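PDB 5MU5: DUF115 domain-containing protein from Magnetospirillum magneticum AMB-1, which is a Maf glycosyltransferase that takes part in flagella formation, probably by attaching sugars to flagellin. Local coordinates for residues Glu28-His33 with Phe156-Leu161; Tyr384-Ser389 with Thr398-Ala403; Arg548-Leu553 with Thr588-Phe593. All coordinates share one frame; numbering follows the deposited sequence.

Contact 1 (Glu28-His33 with Phe156-Leu161)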
loop_
_atom_site.group_PDB
_atom_site.type_symbol
_atom_site.label_atom_id
_atom_site.label_comp_id
_atom_site.label_asym_id
_atom_site.label_seq_id
_atom_site.Cartn_x
_atom_site.Cartn_y
_atom_site.Cartn_z
ATOM N N GLU A 28 24.463 -20.535 -0.901
ATOM C CA GLU A 28 25.800 -20.264 -0.384
ATOM C C GLU A 28 25.805 -20.442 1.138
ATOM O O GLU A 28 26.720 -21.006 1.719
ATOM C CB GLU A 28 26.294 -18.877 -0.802
ATOM C CG GLU A 28 27.759 -18.607 -0.472
ATOM C CD GLU A 28 28.720 -19.714 -0.919
ATOM O OE1 GLU A 28 28.593 -20.211 -2.060
ATOM O OE2 GLU A 28 29.619 -20.083 -0.126
ATOM N N ARG A 29 24.733 -20.022 1.765
ATOM C CA ARG A 29 24.604 -20.164 3.188
ATOM C C ARG A 29 24.489 -21.644 3.588
ATOM O O ARG A 29 25.133 -22.094 4.533
ATOM C CB ARG A 29 23.391 -19.360 3.642
ATOM C CG ARG A 29 23.270 -19.302 5.136
ATOM C CD ARG A 29 22.118 -18.443 5.567
ATOM N NE ARG A 29 21.909 -18.616 7.001
ATOM C CZ ARG A 29 20.902 -18.075 7.677
ATOM N NH1 ARG A 29 20.005 -17.310 7.056
ATOM N NH2 ARG A 29 20.808 -18.299 8.981
ATOM N N LEU A 30 23.675 -22.404 2.872
ATOM C CA LEU A 30 23.612 -23.847 3.099
ATOM C C LEU A 30 24.962 -24.558 2.932
ATOM O O LEU A 30 25.268 -25.490 3.683
ATOM C CB LEU A 30 22.608 -24.491 2.145
ATOM C CG LEU A 30 21.154 -24.230 2.527
ATOM C CD1 LEU A 30 20.217 -24.545 1.370
ATOM C CD2 LEU A 30 20.779 -25.049 3.763
ATOM N N ARG A 31 25.758 -24.127 1.954
ATOM C CA ARG A 31 27.030 -24.777 1.659
ATOM C C ARG A 31 27.986 -24.711 2.852
ATOM O O ARG A 31 28.661 -25.676 3.138
ATOM C CB ARG A 31 27.702 -24.125 0.429
ATOM C CG ARG A 31 28.833 -24.927 -0.185
ATOM C CD ARG A 31 29.519 -24.219 -1.366
ATOM N NE ARG A 31 30.187 -23.009 -0.891
ATOM C CZ ARG A 31 31.441 -22.938 -0.474
ATOM N NH1 ARG A 31 32.254 -23.991 -0.544
ATOM N NH2 ARG A 31 31.894 -21.786 -0.015
ATOM N N VAL A 32 28.042 -23.570 3.543
ATOM C CA VAL A 32 29.012 -23.383 4.637
ATOM C C VAL A 32 28.424 -23.564 6.036
ATOM O O VAL A 32 29.130 -23.399 7.010
ATOM C CB VAL A 32 29.711 -21.992 4.566
ATOM C CG1 VAL A 32 30.509 -21.857 3.278
ATOM C CG2 VAL A 32 28.712 -20.844 4.691
ATOM N N HIS A 33 27.142 -23.898 6.145
ATOM C CA HIS A 33 26.496 -23.986 7.454
ATOM C C HIS A 33 26.988 -25.209 8.223
ATOM O O HIS A 33 27.173 -26.274 7.644
ATOM C CB HIS A 33 24.976 -24.024 7.301
ATOM C CG HIS A 33 24.236 -24.051 8.597
ATOM N ND1 HIS A 33 24.135 -22.948 9.423
ATOM C CD2 HIS A 33 23.542 -25.043 9.205
ATOM C CE1 HIS A 33 23.425 -23.268 10.493
ATOM N NE2 HIS A 33 23.050 -24.533 10.383
ATOM N N PHE A 156 16.911 -26.789 10.398
ATOM C CA PHE A 156 15.880 -27.612 9.783
ATOM C C PHE A 156 15.941 -27.551 8.260
ATOM O O PHE A 156 15.807 -28.568 7.590
ATOM C CB PHE A 156 14.478 -27.228 10.278
ATOM C CG PHE A 156 14.258 -27.448 11.764
ATOM C CD1 PHE A 156 15.140 -28.219 12.530
ATOM C CD2 PHE A 156 13.119 -26.929 12.390
ATOM C CE1 PHE A 156 14.910 -28.420 13.882
ATOM C CE2 PHE A 156 12.892 -27.130 13.747
ATOM C CZ PHE A 156 13.785 -27.875 14.491
ATOM N N LEU A 157 16.146 -26.366 7.712
ATOM C CA LEU A 157 16.291 -26.248 6.266
ATOM C C LEU A 157 17.525 -27.034 5.822
ATOM O O LEU A 157 17.479 -27.777 4.847
ATOM C CB LEU A 157 16.431 -24.784 5.840
ATOM C CG LEU A 157 16.659 -24.591 4.341
ATOM C CD1 LEU A 157 15.433 -25.024 3.535
ATOM C CD2 LEU A 157 17.019 -23.141 4.048
ATOM N N TYR A 158 18.616 -26.866 6.562
ATOM C CA TYR A 158 19.863 -27.539 6.252
ATOM C C TYR A 158 19.696 -29.048 6.252
ATOM O O TYR A 158 20.110 -29.698 5.315
ATOM C CB TYR A 158 20.956 -27.117 7.236
ATOM C CG TYR A 158 22.267 -27.816 7.011
ATOM C CD1 TYR A 158 23.174 -27.340 6.073
ATOM C CD2 TYR A 158 22.603 -28.961 7.730
ATOM C CE1 TYR A 158 24.371 -27.985 5.859
ATOM C CE2 TYR A 158 23.799 -29.623 7.512
ATOM C CZ TYR A 158 24.687 -29.110 6.583
ATOM O OH TYR A 158 25.890 -29.730 6.349
ATOM N N HIS A 159 19.066 -29.602 7.292
ATOM C CA HIS A 159 18.814 -31.049 7.356
ATOM C C HIS A 159 17.800 -31.501 6.331
ATOM O O HIS A 159 17.835 -32.655 5.938
ATOM C CB HIS A 159 18.286 -31.474 8.724
ATOM C CG HIS A 159 19.265 -31.304 9.826
ATOM N ND1 HIS A 159 20.543 -31.806 9.758
ATOM C CD2 HIS A 159 19.156 -30.709 11.038
ATOM C CE1 HIS A 159 21.187 -31.523 10.879
ATOM N NE2 HIS A 159 20.365 -30.864 11.675
ATOM N N SER A 160 16.875 -30.611 5.939
ATOM C CA SER A 160 15.835 -30.928 4.935
ATOM C C SER A 160 16.437 -31.291 3.567
ATOM O O SER A 160 15.743 -31.872 2.701
ATOM C CB SER A 160 14.849 -29.769 4.746
ATOM O OG SER A 160 15.406 -28.775 3.898
ATOM N N LEU A 161 17.712 -30.930 3.369
ATOM C CA LEU A 161 18.446 -31.334 2.172
ATOM C C LEU A 161 18.535 -32.853 2.067
ATOM O O LEU A 161 18.674 -33.383 0.973
ATOM C CB LEU A 161 19.861 -30.758 2.156
ATOM C CG LEU A 161 20.000 -29.244 2.111
ATOM C CD1 LEU A 161 21.455 -28.897 1.853
ATOM C CD2 LEU A 161 19.107 -28.594 1.073
#

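Contact 2 (Tyr384-Ser389 with Thr398-Ala403)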
loop_
_atom_site.group_PDB
_atom_site.type_symbol
_atom_site.label_atom_id
_atom_site.label_comp_id
_atom_site.label_asym_id
_atom_site.label_seq_id
_atom_site.Cartn_x
_atom_site.Cartn_y
_atom_site.Cartn_z
ATOM N N TYR A 384 11.201 16.237 -6.782
ATOM C CA TYR A 384 10.061 17.150 -6.710
ATOM C C TYR A 384 8.842 16.515 -6.034
ATOM O O TYR A 384 7.732 17.043 -6.119
ATOM C CB TYR A 384 9.695 17.665 -8.111
ATOM C CG TYR A 384 10.866 18.228 -8.886
ATOM C CD1 TYR A 384 11.359 19.504 -8.621
ATOM C CD2 TYR A 384 11.471 17.495 -9.904
ATOM C CE1 TYR A 384 12.429 20.023 -9.340
ATOM C CE2 TYR A 384 12.543 18.005 -10.623
ATOM C CZ TYR A 384 13.015 19.257 -10.329
ATOM O OH TYR A 384 14.063 19.753 -11.020
ATOM N N SER A 385 9.042 15.381 -5.374
ATOM C CA SER A 385 7.960 14.728 -4.637
ATOM C C SER A 385 8.273 14.767 -3.159
ATOM O O SER A 385 9.363 15.176 -2.754
ATOM C CB SER A 385 7.757 13.270 -5.076
ATOM O OG SER A 385 8.969 12.569 -5.022
ATOM N N LEU A 386 7.282 14.374 -2.371
ATOM C CA LEU A 386 7.413 14.249 -0.947
ATOM C C LEU A 386 7.046 12.829 -0.536
ATOM O O LEU A 386 6.210 12.190 -1.173
ATOM C CB LEU A 386 6.483 15.233 -0.246
ATOM C CG LEU A 386 6.753 16.707 -0.513
ATOM C CD1 LEU A 386 5.646 17.522 0.108
ATOM C CD2 LEU A 386 8.111 17.149 0.018
ATOM N N ASP A 387 7.727 12.356 0.505
ATOM C CA ASP A 387 7.405 11.130 1.205
ATOM C C ASP A 387 6.555 11.510 2.406
ATOM O O ASP A 387 6.711 12.611 2.968
ATOM C CB ASP A 387 8.674 10.475 1.744
ATOM C CG ASP A 387 9.563 9.932 0.655
ATOM O OD1 ASP A 387 9.042 9.590 -0.430
ATOM O OD2 ASP A 387 10.790 9.835 0.894
ATOM N N ASP A 388 5.686 10.589 2.820
ATOM C CA ASP A 388 4.829 10.789 3.980
ATOM C C ASP A 388 4.038 12.085 3.870
ATOM O O ASP A 388 3.807 12.759 4.865
ATOM C CB ASP A 388 5.648 10.736 5.288
ATOM C CG ASP A 388 6.260 9.342 5.555
ATOM O OD1 ASP A 388 5.516 8.324 5.468
ATOM O OD2 ASP A 388 7.477 9.263 5.868
ATOM N N SER A 389 3.621 12.429 2.655
ATOM C CA SER A 389 2.802 13.620 2.448
ATOM C C SER A 389 1.370 13.338 2.853
ATOM O O SER A 389 0.590 14.284 3.005
ATOM C CB SER A 389 2.861 14.156 1.005
ATOM O OG SER A 389 2.277 13.274 0.080
ATOM N N THR A 398 3.950 19.079 7.362
ATOM C CA THR A 398 5.142 18.709 8.100
ATOM C C THR A 398 6.243 18.258 7.165
ATOM O O THR A 398 7.389 18.683 7.299
ATOM C CB THR A 398 4.815 17.598 9.076
ATOM O OG1 THR A 398 3.793 18.073 9.960
ATOM C CG2 THR A 398 6.048 17.195 9.860
ATOM N N THR A 399 5.907 17.415 6.197
ATOM C CA THR A 399 6.930 16.873 5.309
ATOM C C THR A 399 7.419 17.969 4.360
ATOM O O THR A 399 8.616 18.029 4.059
ATOM C CB THR A 399 6.478 15.594 4.548
ATOM O OG1 THR A 399 7.600 15.035 3.845
ATOM C CG2 THR A 399 5.403 15.892 3.528
ATOM N N ALA A 400 6.506 18.844 3.924
ATOM C CA ALA A 400 6.882 19.971 3.049
ATOM C C ALA A 400 7.856 20.868 3.781
ATOM O O ALA A 400 8.841 21.312 3.209
ATOM C CB ALA A 400 5.668 20.777 2.615
ATOM N N ALA A 401 7.583 21.136 5.050
ATOM C CA ALA A 401 8.437 22.025 5.836
ATOM C C ALA A 401 9.861 21.488 5.981
ATOM O O ALA A 401 10.829 22.232 5.868
ATOM C CB ALA A 401 7.831 22.255 7.202
ATOM N N LEU A 402 9.979 20.191 6.224
ATOM C CA LEU A 402 11.280 19.561 6.386
ATOM C C LEU A 402 12.012 19.522 5.055
ATOM O O LEU A 402 13.211 19.744 4.997
ATOM C CB LEU A 402 11.123 18.142 6.966
ATOM C CG LEU A 402 10.608 18.127 8.403
ATOM C CD1 LEU A 402 10.049 16.751 8.752
ATOM C CD2 LEU A 402 11.706 18.547 9.377
ATOM N N ALA A 403 11.269 19.284 3.982
ATOM C CA ALA A 403 11.849 19.241 2.649
ATOM C C ALA A 403 12.444 20.611 2.247
ATOM O O ALA A 403 13.536 20.679 1.665
ATOM C CB ALA A 403 10.806 18.784 1.658
#

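Contact 3 (Arg548-Leu553 with Thr588-Phe593)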
loop_
_atom_site.group_PDB
_atom_site.type_symbol
_atom_site.label_atom_id
_atom_site.label_comp_id
_atom_site.label_asym_id
_atom_site.label_seq_id
_atom_site.Cartn_x
_atom_site.Cartn_y
_atom_site.Cartn_z
ATOM N N ARG A 548 -3.046 5.004 -26.506
ATOM C CA ARG A 548 -2.580 3.887 -27.304
ATOM C C ARG A 548 -1.898 2.837 -26.421
ATOM O O ARG A 548 -2.206 1.647 -26.534
ATOM C CB ARG A 548 -1.665 4.369 -28.422
ATOM C CG ARG A 548 -1.352 3.297 -29.432
ATOM C CD ARG A 548 -0.509 3.824 -30.580
ATOM N NE ARG A 548 0.093 2.705 -31.298
ATOM C CZ ARG A 548 0.749 2.797 -32.448
ATOM N NH1 ARG A 548 0.904 3.967 -33.056
ATOM N NH2 ARG A 548 1.250 1.698 -33.000
ATOM N N SER A 549 -1.011 3.279 -25.530
ATOM C CA SER A 549 -0.369 2.396 -24.550
ATOM C C SER A 549 -1.369 1.637 -23.677
ATOM O O SER A 549 -1.165 0.473 -23.337
ATOM C CB SER A 549 0.472 3.217 -23.580
ATOM O OG SER A 549 1.352 4.076 -24.271
ATOM N N ILE A 550 -2.427 2.327 -23.271
ATOM C CA ILE A 550 -3.406 1.739 -22.386
ATOM C C ILE A 550 -4.199 0.678 -23.137
ATOM O O ILE A 550 -4.337 -0.451 -22.678
ATOM C CB ILE A 550 -4.334 2.804 -21.779
ATOM C CG1 ILE A 550 -3.516 3.754 -20.886
ATOM C CG2 ILE A 550 -5.419 2.141 -20.950
ATOM C CD1 ILE A 550 -4.187 5.078 -20.573
ATOM N N VAL A 551 -4.689 1.050 -24.306
ATOM C CA VAL A 551 -5.477 0.158 -25.129
ATOM C C VAL A 551 -4.677 -1.088 -25.551
ATOM O O VAL A 551 -5.222 -2.190 -25.639
ATOM C CB VAL A 551 -6.013 0.931 -26.328
ATOM C CG1 VAL A 551 -6.628 -0.011 -27.354
ATOM C CG2 VAL A 551 -7.030 1.958 -25.834
ATOM N N THR A 552 -3.387 -0.899 -25.797
ATOM C CA THR A 552 -2.460 -1.996 -26.077
ATOM C C THR A 552 -2.360 -2.949 -24.876
ATOM O O THR A 552 -2.437 -4.177 -25.019
ATOM C CB THR A 552 -1.068 -1.415 -26.432
ATOM O OG1 THR A 552 -1.165 -0.711 -27.678
ATOM C CG2 THR A 552 -0.004 -2.505 -26.553
ATOM N N LEU A 553 -2.190 -2.381 -23.689
ATOM C CA LEU A 553 -2.129 -3.180 -22.466
ATOM C C LEU A 553 -3.431 -3.972 -22.246
ATOM O O LEU A 553 -3.416 -5.153 -21.895
ATOM C CB LEU A 553 -1.830 -2.287 -21.246
ATOM C CG LEU A 553 -1.675 -3.010 -19.899
ATOM C CD1 LEU A 553 -0.677 -4.168 -19.967
ATOM C CD2 LEU A 553 -1.287 -2.044 -18.795
ATOM N N THR A 588 4.333 1.813 -15.440
ATOM C CA THR A 588 4.002 2.735 -16.504
ATOM C C THR A 588 2.664 3.408 -16.209
ATOM O O THR A 588 1.874 2.939 -15.366
ATOM C CB THR A 588 3.831 2.008 -17.852
ATOM O OG1 THR A 588 2.818 1.008 -17.719
ATOM C CG2 THR A 588 5.150 1.356 -18.325
ATOM N N VAL A 589 2.397 4.488 -16.931
ATOM C CA VAL A 589 1.100 5.143 -16.874
ATOM C C VAL A 589 -0.025 4.155 -17.215
ATOM O O VAL A 589 -1.038 4.081 -16.518
ATOM C CB VAL A 589 1.091 6.355 -17.821
ATOM C CG1 VAL A 589 -0.305 6.899 -18.043
ATOM C CG2 VAL A 589 2.009 7.434 -17.266
ATOM N N ALA A 590 0.151 3.388 -18.287
ATOM C CA ALA A 590 -0.840 2.385 -18.679
ATOM C C ALA A 590 -1.151 1.424 -17.536
ATOM O O ALA A 590 -2.304 1.129 -17.252
ATOM C CB ALA A 590 -0.357 1.612 -19.894
ATOM N N GLN A 591 -0.115 0.966 -16.856
ATOM C CA GLN A 591 -0.314 0.054 -15.747
ATOM C C GLN A 591 -1.055 0.689 -14.582
ATOM O O GLN A 591 -1.883 0.049 -13.949
ATOM C CB GLN A 591 1.022 -0.481 -15.273
ATOM C CG GLN A 591 1.566 -1.536 -16.186
ATOM C CD GLN A 591 2.980 -1.908 -15.826
ATOM O OE1 GLN A 591 3.773 -1.054 -15.424
ATOM N NE2 GLN A 591 3.312 -3.193 -15.977
ATOM N N PHE A 592 -0.718 1.928 -14.264
ATOM C CA PHE A 592 -1.437 2.629 -13.221
ATOM C C PHE A 592 -2.888 2.795 -13.585
ATOM O O PHE A 592 -3.749 2.701 -12.727
ATOM C CB PHE A 592 -0.866 4.013 -12.957
ATOM C CG PHE A 592 0.266 4.022 -11.997
ATOM C CD1 PHE A 592 0.062 3.646 -10.690
ATOM C CD2 PHE A 592 1.526 4.441 -12.395
ATOM C CE1 PHE A 592 1.100 3.665 -9.787
ATOM C CE2 PHE A 592 2.572 4.469 -11.507
ATOM C CZ PHE A 592 2.359 4.080 -10.200
ATOM N N PHE A 593 -3.163 3.066 -14.845
ATOM C CA PHE A 593 -4.553 3.271 -15.269
ATOM C C PHE A 593 -5.468 2.080 -15.078
ATOM O O PHE A 593 -6.585 2.245 -14.622
ATOM C CB PHE A 593 -4.628 3.748 -16.714
ATOM C CG PHE A 593 -4.841 5.211 -16.837
ATOM C CD1 PHE A 593 -3.833 6.094 -16.540
ATOM C CD2 PHE A 593 -6.073 5.709 -17.245
ATOM C CE1 PHE A 593 -4.042 7.454 -16.641
ATOM C CE2 PHE A 593 -6.289 7.070 -17.332
ATOM C CZ PHE A 593 -5.269 7.941 -17.038
#

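Contact 1 (Glu28-His33 with Phe156-Leu161)
Leu30 pushes its CD2 methyl against the backbone of Tyr158, where CD2 of Leu30 comes within 3.6 Å of CA of Tyr158. The same methyl, CD2 of Leu30, meets CG of Leu157 at 4.2 Å. The other branch, CD1 of Leu30, rests on CD2 of Leu161, also at 4.2 Å. The leucine is thus a bump set among Leu157, Tyr158 and Leu161. Tyr158 fills the return hollow, between Leu30 and His33. Its CG lies anti to the backbone N (chi1 178°), which carries CG toward Leu30 and His33. There the carbonyl O of Leu30 sits at the ring edge, in its plane, 3.4 Å from CE1 of Tyr158. His33 brings CD2 to CG of Tyr158 at 3.8 Å, and the two ring planes are turned by 58°. An alanine in place of Tyr158 would probably open a gap between Leu30 and His33 and take away one of the two rings beside the imidazole, the other being Phe154. Phe19 of helix 9-22 packs on both Leu30 and Leu161, and OD1 of Asp155 is hydrogen-bonded to NE2 of His33. No hydrogen bond joins the two segments. The contact, within the Maf N-terminal region, therefore rests on apolar fit and an oblique pair of rings, with the polar end of His33 tied by Asp155 to helix 154-160, the helix of Tyr158.

Contact 2 (Tyr384-Ser389 with Thr398-Ala403)
Thr399 places OG1 anti to its backbone N (chi1 -172°), which turns the hydroxyl out from helix 393-404 to the loop at Asp387. Leu386 has CG anti to its carbonyl carbon (chi1 -62°), and its two methyls come down on the same helix. The hydroxyl gives the one hydrogen bond across the contact: OG1 of Thr399 donates to the backbone O of Asp387 at 2.7 Å. The C=O...donor angle is 166°, so the oxygen is met almost head-on.

The methyl of Thr399 does separate work. CG2 of Thr399 lies 3.6 Å from CA of Ser389, and it also meets CD1 of Leu386 at 3.8 Å. One small side chain thus fills the bend of the loop with carbon and binds its backbone with oxygen. Leu386 spreads over the next part of the helix. CD1 of Leu386 reaches CA of Ala400 at 4.0 Å. CD2 of Leu386 meets CB of Ala403 at 3.6 Å. The small alanines let the leucine come close to the helix surface.

The acidic side chains lead away from the helix segment. Asp387 forms a salt bridge with Arg482, and Asp388 with Arg478, both from helix 467-482. Ser389 is hydrogen-bonded through OG to Tyr367. The loop is therefore held on several sides, in the region related to the MptE-like family.

The chemistry divides along the loop. Leu386 supplies apolar contact to the helix. The backbone carbonyl of Asp387 is met by the hydroxyl of a buried threonine. Both carboxylates turn away from this helix and pair with arginines of helix 467-482, so the face between loop and helix 393-404 carries one neutral hydrogen bond among carbon contacts.

Contact 3 (Arg548-Leu553 with Thr588-Phe593)
Ile550 and Ala590 meet where the backbones come closest, with their CA atoms 4.6 Å apart. Ile550 can be followed outward. Its CB carries CG1 anti to the carbonyl carbon (chi1 -64°), which brings CG1 over the first turn of the other helix. CG1 of Ile550 lies 3.7 Å from CA of Ala590 and also touches the CB of that alanine. The tip, CD1, goes on to Phe593. CD1 of Ile550 stands over one face of the ring, offset toward the rim, 3.8 Å from CG of Phe593. This is a CH-pi contact.

Ala590 points at the first helix and is small enough for the two backbones to come near. CB of Ala590 is 3.7 Å from the backbone O of Ser549. Further along the first helix, CD2 of Leu553 reaches the backbone O of Ala590 at 3.7 Å and CG of Gln591 at 3.9 Å.

Thr588 and Gln591 form a capping box at the start of helix 589-609. N of Gln591 donates to OG1 of Thr588, and N of Thr588 donates to OE1 of Gln591 at 2.9 Å. NE2 of Gln591 bonds to the backbone O of Met578.

Helix 618-646 adds Val640 and Phe644 against Ile550, and Tyr643 against Phe593. The axes of the two short segments are 8.7 Å apart and cross at -61°. The close approach over Ala590, with helix 618-646 packed on Ile550, joins three helices of the Maf helical bundle domain at this point.

In the fold
The three contacts follow one another along the chain, each closing before the next opens. Contact 1 joins helices 24-32 and 154-160 in the Maf N-terminal region, which holds a parallel four-stranded sheet. Contact 2 holds a loop to helix 393-404 in the MptE-like region, which holds most of the large mixed sheet. Contact 3 joins helices 546-564 and 589-609 of the helical bundle. The centre of contact 1 is about 45 Å from that of contact 2 and 44 Å from that of contact 3. Contacts 2 and 3 have centres about 29 Å apart. The contacts thus lie in three separate regions, the second and third packing together through helix 373-378, which touches Val589 and Phe593.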